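Long-range contacts in N-acetylmuramoyl-L-alanine amidase (Mycolicibacterium smegmatis, PDB 7AGM), which hydrolyses the amide bond between N-acetylmuramic acid and L-alanine in peptidoglycan, cutting stem peptides from the glycan as a zinc-dependent amidase: residues N18-V29 / D81-R91; G111-Y122 / P152-N163. All coordinates share one frame; numbering follows the deposited sequence.

Contact 1 (N18-V29 / D81-R91)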
loop_
_atom_site.group_PDB
_atom_site.type_symbol
_atom_site.label_atom_id
_atom_site.label_comp_id
_atom_site.label_asym_id
_atom_site.label_seq_id
_atom_site.Cartn_x
_atom_site.Cartn_y
_atom_site.Cartn_z
ATOM N N ASN A 18 9.951 -6.630 -4.476
ATOM C CA ASN A 18 11.145 -6.217 -5.201
ATOM C C ASN A 18 11.040 -6.653 -6.654
ATOM O O ASN A 18 10.381 -7.645 -6.973
ATOM C CB ASN A 18 12.417 -6.896 -4.671
ATOM C CG ASN A 18 12.577 -6.795 -3.172
ATOM O OD1 ASN A 18 12.269 -5.775 -2.556
ATOM N ND2 ASN A 18 13.094 -7.864 -2.574
ATOM N N GLY A 19 11.749 -5.930 -7.526
ATOM C CA GLY A 19 11.838 -6.332 -8.918
ATOM C C GLY A 19 12.712 -7.546 -9.153
ATOM O O GLY A 19 12.629 -8.160 -10.222
ATOM N N ALA A 20 13.558 -7.895 -8.187
ATOM C CA ALA A 20 14.329 -9.125 -8.241
ATOM C C ALA A 20 14.606 -9.575 -6.817
ATOM O O ALA A 20 14.674 -8.755 -5.896
ATOM C CB ALA A 20 15.640 -8.936 -9.007
ATOM N N ASN A 21 14.754 -10.885 -6.639
ATOM C CA ASN A 21 14.962 -11.464 -5.320
ATOM C C ASN A 21 16.171 -12.387 -5.335
ATOM O O ASN A 21 16.514 -12.976 -6.363
ATOM C CB ASN A 21 13.733 -12.242 -4.837
ATOM C CG ASN A 21 12.533 -11.351 -4.620
ATOM O OD1 ASN A 21 12.401 -10.708 -3.576
ATOM N ND2 ASN A 21 11.648 -11.305 -5.607
ATOM N N ASP A 22 16.823 -12.496 -4.176
ATOM C CA ASP A 22 17.912 -13.449 -4.001
ATOM C C ASP A 22 17.716 -14.243 -2.714
ATOM O O ASP A 22 16.623 -14.240 -2.137
ATOM C CB ASP A 22 19.284 -12.756 -4.025
ATOM C CG ASP A 22 19.556 -11.911 -2.777
ATOM O OD1 ASP A 22 18.638 -11.657 -1.961
ATOM O OD2 ASP A 22 20.717 -11.487 -2.617
ATOM N N ALA A 23 18.772 -14.906 -2.239
ATOM C CA ALA A 23 18.645 -15.747 -1.052
ATOM C C ALA A 23 18.473 -14.938 0.226
ATOM O O ALA A 23 18.055 -15.497 1.246
ATOM C CB ALA A 23 19.849 -16.680 -0.919
ATOM N N SER A 24 18.781 -13.641 0.198
ATOM C CA SER A 24 18.706 -12.833 1.409
ATOM C C SER A 24 17.280 -12.468 1.808
ATOM O O SER A 24 17.078 -11.959 2.915
ATOM C CB SER A 24 19.572 -11.574 1.280
ATOM O OG SER A 24 19.247 -10.836 0.116
ATOM N N ILE A 25 16.287 -12.723 0.952
ATOM C CA ILE A 25 14.907 -12.412 1.311
ATOM C C ILE A 25 14.327 -13.371 2.340
ATOM O O ILE A 25 13.279 -13.073 2.918
ATOM C CB ILE A 25 13.981 -12.283 0.083
ATOM C CG1 ILE A 25 13.653 -13.658 -0.501
ATOM C CG2 ILE A 25 14.610 -11.361 -0.963
ATOM C CD1 ILE A 25 12.635 -13.614 -1.630
ATOM N N GLY A 26 14.979 -14.508 2.591
ATOM C CA GLY A 26 14.515 -15.420 3.624
ATOM C C GLY A 26 14.982 -15.107 5.033
ATOM O O GLY A 26 14.457 -15.694 5.987
ATOM N N ARG A 27 15.949 -14.203 5.186
ATOM C CA ARG A 27 16.441 -13.829 6.506
ATOM C C ARG A 27 15.313 -13.264 7.363
ATOM O O ARG A 27 14.430 -12.558 6.871
ATOM C CB ARG A 27 17.551 -12.786 6.364
ATOM C CG ARG A 27 18.155 -12.344 7.689
ATOM C CD ARG A 27 19.232 -11.292 7.488
ATOM N NE ARG A 27 18.731 -10.118 6.778
ATOM C CZ ARG A 27 18.162 -9.073 7.369
ATOM N NH1 ARG A 27 18.014 -9.055 8.687
ATOM N NH2 ARG A 27 17.737 -8.048 6.643
ATOM N N GLN A 28 15.349 -13.580 8.656
ATOM C CA GLN A 28 14.268 -13.212 9.564
ATOM C C GLN A 28 14.444 -11.790 10.082
ATOM O O GLN A 28 15.544 -11.383 10.467
ATOM C CB GLN A 28 14.227 -14.184 10.741
ATOM C CG GLN A 28 13.839 -15.598 10.344
ATOM C CD GLN A 28 12.465 -15.669 9.700
ATOM O OE1 GLN A 28 11.444 -15.503 10.367
ATOM N NE2 GLN A 28 12.434 -15.920 8.398
ATOM N N VAL A 29 13.347 -11.035 10.086
ATOM C CA VAL A 29 13.339 -9.649 10.554
ATOM C C VAL A 29 12.181 -9.477 11.529
ATOM O O VAL A 29 11.193 -10.220 11.445
ATOM C CB VAL A 29 13.261 -8.654 9.380
ATOM C CG1 VAL A 29 14.382 -8.903 8.370
ATOM C CG2 VAL A 29 11.897 -8.713 8.708
ATOM N N ASP A 81 12.539 -1.489 -10.476
ATOM C CA ASP A 81 11.704 -2.681 -10.522
ATOM C C ASP A 81 12.471 -3.862 -11.110
ATOM O O ASP A 81 11.874 -4.770 -11.689
ATOM C CB ASP A 81 10.416 -2.411 -11.304
ATOM C CG ASP A 81 9.393 -3.517 -11.145
ATOM O OD1 ASP A 81 9.225 -3.988 -10.005
ATOM O OD2 ASP A 81 8.765 -3.913 -12.154
ATOM N N ASN A 82 13.797 -3.876 -10.956
ATOM C CA ASN A 82 14.582 -4.974 -11.510
ATOM C C ASN A 82 15.712 -5.436 -10.596
ATOM O O ASN A 82 16.582 -6.192 -11.052
ATOM C CB ASN A 82 15.126 -4.631 -12.910
ATOM C CG ASN A 82 16.142 -3.502 -12.884
ATOM O OD1 ASN A 82 16.243 -2.761 -11.910
ATOM N ND2 ASN A 82 16.909 -3.373 -13.962
ATOM N N ALA A 83 15.728 -5.028 -9.330
ATOM C CA ALA A 83 16.794 -5.414 -8.417
ATOM C C ALA A 83 16.220 -5.569 -7.013
ATOM O O ALA A 83 15.038 -5.307 -6.766
ATOM C CB ALA A 83 17.944 -4.401 -8.471
ATOM N N LEU A 84 17.073 -6.002 -6.087
ATOM C CA LEU A 84 16.650 -6.192 -4.707
ATOM C C LEU A 84 16.149 -4.882 -4.109
ATOM O O LEU A 84 16.634 -3.796 -4.438
ATOM C CB LEU A 84 17.812 -6.722 -3.866
ATOM C CG LEU A 84 18.219 -8.178 -4.087
ATOM C CD1 LEU A 84 19.512 -8.473 -3.349
ATOM C CD2 LEU A 84 17.115 -9.108 -3.623
ATOM N N GLY A 85 15.155 -5.000 -3.228
ATOM C CA GLY A 85 14.643 -3.884 -2.464
ATOM C C GLY A 85 14.701 -4.192 -0.980
ATOM O O GLY A 85 15.084 -5.294 -0.576
ATOM N N PRO A 86 14.321 -3.231 -0.137
ATOM C CA PRO A 86 14.544 -3.380 1.307
ATOM C C PRO A 86 13.602 -4.392 1.945
ATOM O O PRO A 86 12.502 -4.655 1.459
ATOM C CB PRO A 86 14.269 -1.975 1.859
ATOM C CG PRO A 86 14.324 -1.059 0.670
ATOM C CD PRO A 86 13.837 -1.884 -0.481
ATOM N N CYS A 87 14.054 -4.946 3.073
ATOM C CA CYS A 87 13.226 -5.842 3.876
ATOM C C CYS A 87 12.019 -5.100 4.454
ATOM O O CYS A 87 11.979 -3.867 4.524
ATOM C CB CYS A 87 14.032 -6.419 5.039
ATOM S SG CYS A 87 15.495 -7.346 4.550
ATOM N N VAL A 88 11.035 -5.881 4.913
ATOM C CA VAL A 88 9.783 -5.296 5.393
ATOM C C VAL A 88 9.998 -4.434 6.630
ATOM O O VAL A 88 9.322 -3.416 6.801
ATOM C CB VAL A 88 8.690 -6.367 5.597
ATOM C CG1 VAL A 88 8.243 -6.949 4.251
ATOM C CG2 VAL A 88 9.172 -7.456 6.528
ATOM N N ASP A 89 10.935 -4.812 7.506
ATOM C CA ASP A 89 11.233 -3.954 8.650
ATOM C C ASP A 89 11.961 -2.687 8.214
ATOM O O ASP A 89 11.697 -1.598 8.744
ATOM C CB ASP A 89 12.004 -4.717 9.734
ATOM C CG ASP A 89 13.371 -5.203 9.274
ATOM O OD1 ASP A 89 13.558 -5.476 8.068
ATOM O OD2 ASP A 89 14.258 -5.353 10.142
ATOM N N GLU A 90 12.857 -2.811 7.226
ATOM C CA GLU A 90 13.575 -1.654 6.699
ATOM C C GLU A 90 12.630 -0.654 6.037
ATOM O O GLU A 90 12.836 0.559 6.140
ATOM C CB GLU A 90 14.660 -2.115 5.718
ATOM C CG GLU A 90 15.773 -2.931 6.374
ATOM C CD GLU A 90 16.802 -3.496 5.386
ATOM O OE1 GLU A 90 16.461 -3.757 4.211
ATOM O OE2 GLU A 90 17.967 -3.687 5.798
ATOM N N ARG A 91 11.594 -1.135 5.343
ATOM C CA ARG A 91 10.634 -0.210 4.743
ATOM C C ARG A 91 9.896 0.600 5.807
ATOM O O ARG A 91 9.629 1.797 5.616
ATOM C CB ARG A 91 9.668 -0.968 3.830
ATOM C CG ARG A 91 10.360 -1.626 2.635
ATOM C CD ARG A 91 9.415 -2.506 1.857
ATOM N NE ARG A 91 10.131 -3.210 0.790
ATOM C CZ ARG A 91 9.790 -3.223 -0.500
ATOM N NH1 ARG A 91 8.708 -2.579 -0.926
ATOM N NH2 ARG A 91 10.531 -3.904 -1.369
HETATM O O HOH W 1 14.809 -7.624 0.014
HETATM O O HOH W 2 12.943 -3.815 -7.207
HETATM O O HOH W 3 16.553 -5.839 7.788
HETATM O O HOH W 4 16.628 -6.783 10.562
#
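Asn18 and Arg91 meet through a carbonyl and a guanidinium: Asn18 OD1 lies at the guanidinium edge, near its plane, 2.8 Å from Arg91 NH2, in a weak, strongly bent hydrogen bond. The same OD1 sits close over the backbone of Gly85, which has no side chain to obstruct it. Arg91 is gripped from several directions. Its NE gives a nearly straight bond (177°) to Pro86 O, Asp14 forms a salt bridge with NH1, and NH2 also reaches the carbonyl of His17, a zinc ligand, so the rotation of the guanidinium is well fixed.

Next to Asn18 the contacts are made by backbone atoms. Ala20 N makes a weak 3.3 Å bond to Ala83 O, and Gly19 CA comes within 3.2 Å of Asp81 O in a CA-H...O contact.

In fold terms, the loop that leaves zinc ligand His17 is laid along the loop that runs into helix 88-98 of this Amidase_3 domain. Cys87 stands at the N-cap position of that helix, and its disulfide to Cys39 ties the helix start to the residue just after strand 36-38, the antiparallel partner of 28-30.

Aliphatic side chains fill in between, partly against oxygen atoms. Leu84 hooks its end back over residues 20-22, with CD2 3.4 Å from Ala20 O and CD1 against the Asp22 carboxylate. Val29 CG2 packs on Val88 CG2 at 3.7 Å, while CB and CG1 of Val29 lie against the Asp89 carboxylate.

Arg27 and Asp89 are joined through water. Arg27 runs straight from its backbone and then bends at chi3 (57°), which brings NH2 to 3.1 Å from Cys87 SG. Two waters lying in the guanidinium plane link its NH2 to Asp89 OD1 and its NH1 to Asp89 OD2, and Glu90 stays beyond salt-bridge distance.

Contact 2 (G111-Y122 / P152-N163)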
loop_
_atom_site.group_PDB
_atom_site.type_symbol
_atom_site.label_atom_id
_atom_site.label_comp_id
_atom_site.label_asym_id
_atom_site.label_seq_id
_atom_site.Cartn_x
_atom_site.Cartn_y
_atom_site.Cartn_z
ATOM N N GLY A 111 -6.243 -14.235 -4.183
ATOM C CA GLY A 111 -7.361 -14.871 -3.530
ATOM C C GLY A 111 -8.125 -15.763 -4.487
ATOM O O GLY A 111 -7.696 -15.991 -5.627
ATOM N N PRO A 112 -9.267 -16.286 -4.050
ATOM C CA PRO A 112 -10.080 -17.136 -4.930
ATOM C C PRO A 112 -10.432 -16.396 -6.206
ATOM O O PRO A 112 -10.802 -15.212 -6.166
ATOM C CB PRO A 112 -11.335 -17.423 -4.088
ATOM C CG PRO A 112 -11.355 -16.361 -3.041
ATOM C CD PRO A 112 -9.917 -16.063 -2.748
ATOM N N PRO A 113 -10.317 -17.053 -7.362
ATOM C CA PRO A 113 -10.414 -16.317 -8.635
ATOM C C PRO A 113 -11.743 -15.621 -8.867
ATOM O O PRO A 113 -11.776 -14.637 -9.616
ATOM C CB PRO A 113 -10.118 -17.387 -9.699
ATOM C CG PRO A 113 -10.353 -18.691 -9.013
ATOM C CD PRO A 113 -10.012 -18.480 -7.566
ATOM N N THR A 114 -12.834 -16.077 -8.241
ATOM C CA THR A 114 -14.129 -15.425 -8.403
ATOM C C THR A 114 -14.286 -14.182 -7.535
ATOM O O THR A 114 -15.264 -13.448 -7.708
ATOM C CB THR A 114 -15.278 -16.397 -8.094
ATOM O OG1 THR A 114 -15.142 -16.898 -6.758
ATOM C CG2 THR A 114 -15.279 -17.565 -9.079
ATOM N N GLY A 115 -13.364 -13.930 -6.613
ATOM C CA GLY A 115 -13.431 -12.760 -5.755
ATOM C C GLY A 115 -12.588 -11.634 -6.328
ATOM O O GLY A 115 -11.489 -11.863 -6.826
ATOM N N ARG A 116 -13.118 -10.417 -6.257
ATOM C CA ARG A 116 -12.405 -9.255 -6.764
ATOM C C ARG A 116 -12.618 -8.081 -5.827
ATOM O O ARG A 116 -13.443 -8.127 -4.907
ATOM C CB ARG A 116 -12.861 -8.872 -8.178
ATOM C CG ARG A 116 -14.203 -8.145 -8.233
ATOM C CD ARG A 116 -14.417 -7.432 -9.567
ATOM N NE ARG A 116 -13.420 -6.391 -9.785
ATOM C CZ ARG A 116 -13.664 -5.206 -10.345
ATOM N NH1 ARG A 116 -14.885 -4.881 -10.751
ATOM N NH2 ARG A 116 -12.675 -4.337 -10.494
ATOM N N GLY A 117 -11.853 -7.024 -6.059
ATOM C CA GLY A 117 -12.026 -5.783 -5.334
ATOM C C GLY A 117 -10.873 -5.503 -4.384
ATOM O O GLY A 117 -9.937 -6.291 -4.233
ATOM N N PHE A 118 -10.957 -4.337 -3.747
ATOM C CA PHE A 118 -9.878 -3.808 -2.914
ATOM C C PHE A 118 -10.116 -4.091 -1.431
ATOM O O PHE A 118 -11.249 -4.267 -0.971
ATOM C CB PHE A 118 -9.726 -2.290 -3.113
ATOM C CG PHE A 118 -10.814 -1.479 -2.448
ATOM C CD1 PHE A 118 -10.718 -1.123 -1.102
ATOM C CD2 PHE A 118 -11.942 -1.089 -3.158
ATOM C CE1 PHE A 118 -11.731 -0.400 -0.483
ATOM C CE2 PHE A 118 -12.958 -0.361 -2.541
ATOM C CZ PHE A 118 -12.845 -0.016 -1.196
ATOM N N HIS A 119 -9.027 -4.093 -0.667
ATOM C CA HIS A 119 -9.151 -3.967 0.779
ATOM C C HIS A 119 -8.000 -3.139 1.332
ATOM O O HIS A 119 -6.889 -3.140 0.789
ATOM C CB HIS A 119 -9.422 -5.309 1.517
ATOM C CG HIS A 119 -8.338 -6.338 1.394
ATOM N ND1 HIS A 119 -8.004 -6.940 0.198
ATOM C CD2 HIS A 119 -7.561 -6.925 2.337
ATOM C CE1 HIS A 119 -7.043 -7.823 0.405
ATOM N NE2 HIS A 119 -6.757 -7.836 1.695
ATOM N N VAL A 120 -8.305 -2.386 2.390
ATOM C CA VAL A 120 -7.367 -1.467 3.026
ATOM C C VAL A 120 -7.024 -2.035 4.393
ATOM O O VAL A 120 -7.908 -2.196 5.245
ATOM C CB VAL A 120 -7.931 -0.042 3.147
ATOM C CG1 VAL A 120 -6.903 0.886 3.820
ATOM C CG2 VAL A 120 -8.328 0.499 1.772
ATOM N N LEU A 121 -5.745 -2.341 4.594
ATOM C CA LEU A 121 -5.252 -2.929 5.832
ATOM C C LEU A 121 -4.708 -1.846 6.751
ATOM O O LEU A 121 -4.080 -0.881 6.302
ATOM C CB LEU A 121 -4.133 -3.935 5.558
ATOM C CG LEU A 121 -4.451 -5.257 4.847
ATOM C CD1 LEU A 121 -4.958 -5.077 3.409
ATOM C CD2 LEU A 121 -3.214 -6.145 4.878
ATOM N N TYR A 122 -4.927 -2.027 8.051
ATOM C CA TYR A 122 -4.358 -1.126 9.039
ATOM C C TYR A 122 -4.021 -1.919 10.294
ATOM O O TYR A 122 -4.646 -2.942 10.589
ATOM C CB TYR A 122 -5.292 0.051 9.343
ATOM C CG TYR A 122 -6.650 -0.341 9.885
ATOM C CD1 TYR A 122 -7.678 -0.734 9.033
ATOM C CD2 TYR A 122 -6.910 -0.305 11.259
ATOM C CE1 TYR A 122 -8.926 -1.089 9.540
ATOM C CE2 TYR A 122 -8.143 -0.647 11.768
ATOM C CZ TYR A 122 -9.150 -1.041 10.912
ATOM O OH TYR A 122 -10.367 -1.379 11.464
ATOM N N PRO A 152 -14.899 -2.030 -6.599
ATOM C CA PRO A 152 -15.703 -2.661 -5.550
ATOM C C PRO A 152 -14.836 -3.038 -4.363
ATOM O O PRO A 152 -13.682 -3.447 -4.532
ATOM C CB PRO A 152 -16.265 -3.914 -6.240
ATOM C CG PRO A 152 -15.279 -4.230 -7.301
ATOM C CD PRO A 152 -14.743 -2.902 -7.783
ATOM N N PRO A 153 -15.341 -2.888 -3.141
ATOM C CA PRO A 153 -14.641 -3.472 -1.993
ATOM C C PRO A 153 -14.589 -4.982 -2.141
ATOM O O PRO A 153 -15.521 -5.602 -2.664
ATOM C CB PRO A 153 -15.501 -3.049 -0.795
ATOM C CG PRO A 153 -16.823 -2.676 -1.368
ATOM C CD PRO A 153 -16.567 -2.172 -2.755
ATOM N N ALA A 154 -13.481 -5.564 -1.685
ATOM C CA ALA A 154 -13.224 -6.986 -1.872
ATOM C C ALA A 154 -14.383 -7.820 -1.364
ATOM O O ALA A 154 -14.922 -7.573 -0.284
ATOM C CB ALA A 154 -11.948 -7.405 -1.141
ATOM N N THR A 155 -14.743 -8.827 -2.156
ATOM C CA THR A 155 -15.837 -9.735 -1.848
ATOM C C THR A 155 -15.399 -10.941 -1.026
ATOM O O THR A 155 -16.253 -11.731 -0.611
ATOM C CB THR A 155 -16.472 -10.235 -3.153
ATOM O OG1 THR A 155 -15.472 -10.879 -3.957
ATOM C CG2 THR A 155 -17.078 -9.078 -3.941
ATOM N N TYR A 156 -14.099 -11.096 -0.772
ATOM C CA TYR A 156 -13.553 -12.342 -0.253
ATOM C C TYR A 156 -12.722 -12.195 1.013
ATOM O O TYR A 156 -12.305 -13.215 1.573
ATOM C CB TYR A 156 -12.707 -13.048 -1.329
ATOM C CG TYR A 156 -11.479 -12.266 -1.754
ATOM C CD1 TYR A 156 -11.557 -11.280 -2.734
ATOM C CD2 TYR A 156 -10.244 -12.508 -1.167
ATOM C CE1 TYR A 156 -10.437 -10.563 -3.119
ATOM C CE2 TYR A 156 -9.115 -11.793 -1.548
ATOM C CZ TYR A 156 -9.219 -10.821 -2.522
ATOM O OH TYR A 156 -8.104 -10.106 -2.903
ATOM N N ILE A 157 -12.456 -10.974 1.476
ATOM C CA ILE A 157 -11.685 -10.756 2.693
ATOM C C ILE A 157 -12.064 -9.379 3.213
ATOM O O ILE A 157 -12.437 -8.492 2.440
ATOM C CB ILE A 157 -10.161 -10.884 2.426
ATOM C CG1 ILE A 157 -9.368 -10.760 3.734
ATOM C CG2 ILE A 157 -9.713 -9.853 1.392
ATOM C CD1 ILE A 157 -7.888 -11.025 3.579
ATOM N N GLY A 158 -11.999 -9.212 4.533
ATOM C CA GLY A 158 -12.312 -7.941 5.153
ATOM C C GLY A 158 -13.804 -7.664 5.212
ATOM O O GLY A 158 -14.645 -8.498 4.857
ATOM N N GLN A 159 -14.131 -6.456 5.672
ATOM C CA GLN A 159 -15.516 -6.003 5.798
ATOM C C GLN A 159 -15.649 -4.643 5.129
ATOM O O GLN A 159 -15.074 -3.656 5.600
ATOM C CB GLN A 159 -15.944 -5.929 7.266
ATOM C CG GLN A 159 -16.058 -7.286 7.943
ATOM C CD GLN A 159 -17.090 -8.185 7.282
ATOM O OE1 GLN A 159 -18.076 -7.708 6.714
ATOM N NE2 GLN A 159 -16.866 -9.493 7.349
ATOM N N GLY A 160 -16.395 -4.593 4.028
ATOM C CA GLY A 160 -16.602 -3.342 3.322
ATOM C C GLY A 160 -15.338 -2.724 2.774
ATOM O O GLY A 160 -15.305 -1.518 2.511
ATOM N N GLY A 161 -14.285 -3.515 2.594
ATOM C CA GLY A 161 -13.026 -2.990 2.118
ATOM C C GLY A 161 -12.056 -2.575 3.201
ATOM O O GLY A 161 -10.999 -2.030 2.874
ATOM N N LEU A 162 -12.390 -2.785 4.478
ATOM C CA LEU A 162 -11.498 -2.529 5.604
ATOM C C LEU A 162 -11.043 -3.855 6.197
ATOM O O LEU A 162 -11.821 -4.812 6.273
ATOM C CB LEU A 162 -12.208 -1.707 6.687
ATOM C CG LEU A 162 -12.447 -0.237 6.345
ATOM C CD1 LEU A 162 -13.316 0.411 7.419
ATOM C CD2 LEU A 162 -11.117 0.505 6.190
ATOM N N ASN A 163 -9.790 -3.911 6.640
ATOM C CA ASN A 163 -9.172 -5.170 7.057
ATOM C C ASN A 163 -8.167 -4.885 8.171
ATOM O O ASN A 163 -6.967 -4.707 7.927
ATOM C CB ASN A 163 -8.508 -5.844 5.853
ATOM C CG ASN A 163 -8.032 -7.262 6.127
ATOM O OD1 ASN A 163 -7.037 -7.698 5.544
ATOM N ND2 ASN A 163 -8.745 -7.992 6.983
HETATM O O HOH W 5 -16.279 -11.050 -6.663
HETATM O O HOH W 6 -8.172 -7.200 -2.446
#
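The backbones pair in two places: Phe118 bridges Pro153, with Phe118 N bonded to Pro152 O (3.0 Å) and Ala154 N to Phe118 O (2.7 Å), and farther on Val120 and Leu121 run parallel to Leu162 and Asn163, starting with Val120 N on Gly161 O. The His119 ring is contacted on a face and at its edge. Ile157 CG2 makes a CH-pi contact over the centre of one face, 3.5 Å from the centroid. Asn163 turns CG anti to its backbone N (chi1 -171°), which lays the amide alongside His119, OD1 3.3 Å from His119 CD2; the hydrogen bond of that OD1 goes to Arg165. At the ND1 edge of His119, in the ring plane, a water is shared with Gly117 O and Tyr156 OH, a hydroxyl that also bonds Asp109. The Tyr156 ring packs against Gly115 and Pro112. Phe118 takes Pro153 CA over a face, off centre towards the rim. Pro152 CG sits 3.4 Å above the Arg116 guanidinium, whose NE is held by Asp191. Gly117 and Gly161 adopt backbone angles that call for glycine. The helical connection makes this a beta-alpha-beta crossover, joining strand 119-123 to edge strand 162-165 in the mixed six-stranded sheet of the zinc amidase fold.

How the contacts relate
Contacts 1 and 2 follow one another along the chain and never touch: their centres are 26 Å apart and their nearest atoms about 12 Å. Both come near the zinc site of His17, Glu52 and His107. From contact 1, the Arg91 side chain comes within about 9 Å of the zinc ion and about 6 Å of the His107 side chain, while Asn18 directly follows the ligand His17. From contact 2, the Leu121 side chain is also about 9 Å from the metal and about 7 Å from the His107 side chain. Contact 1 joins loops at the surface; contact 2 lies at the edge of the central sheet, in which strand 102-109 carries His107.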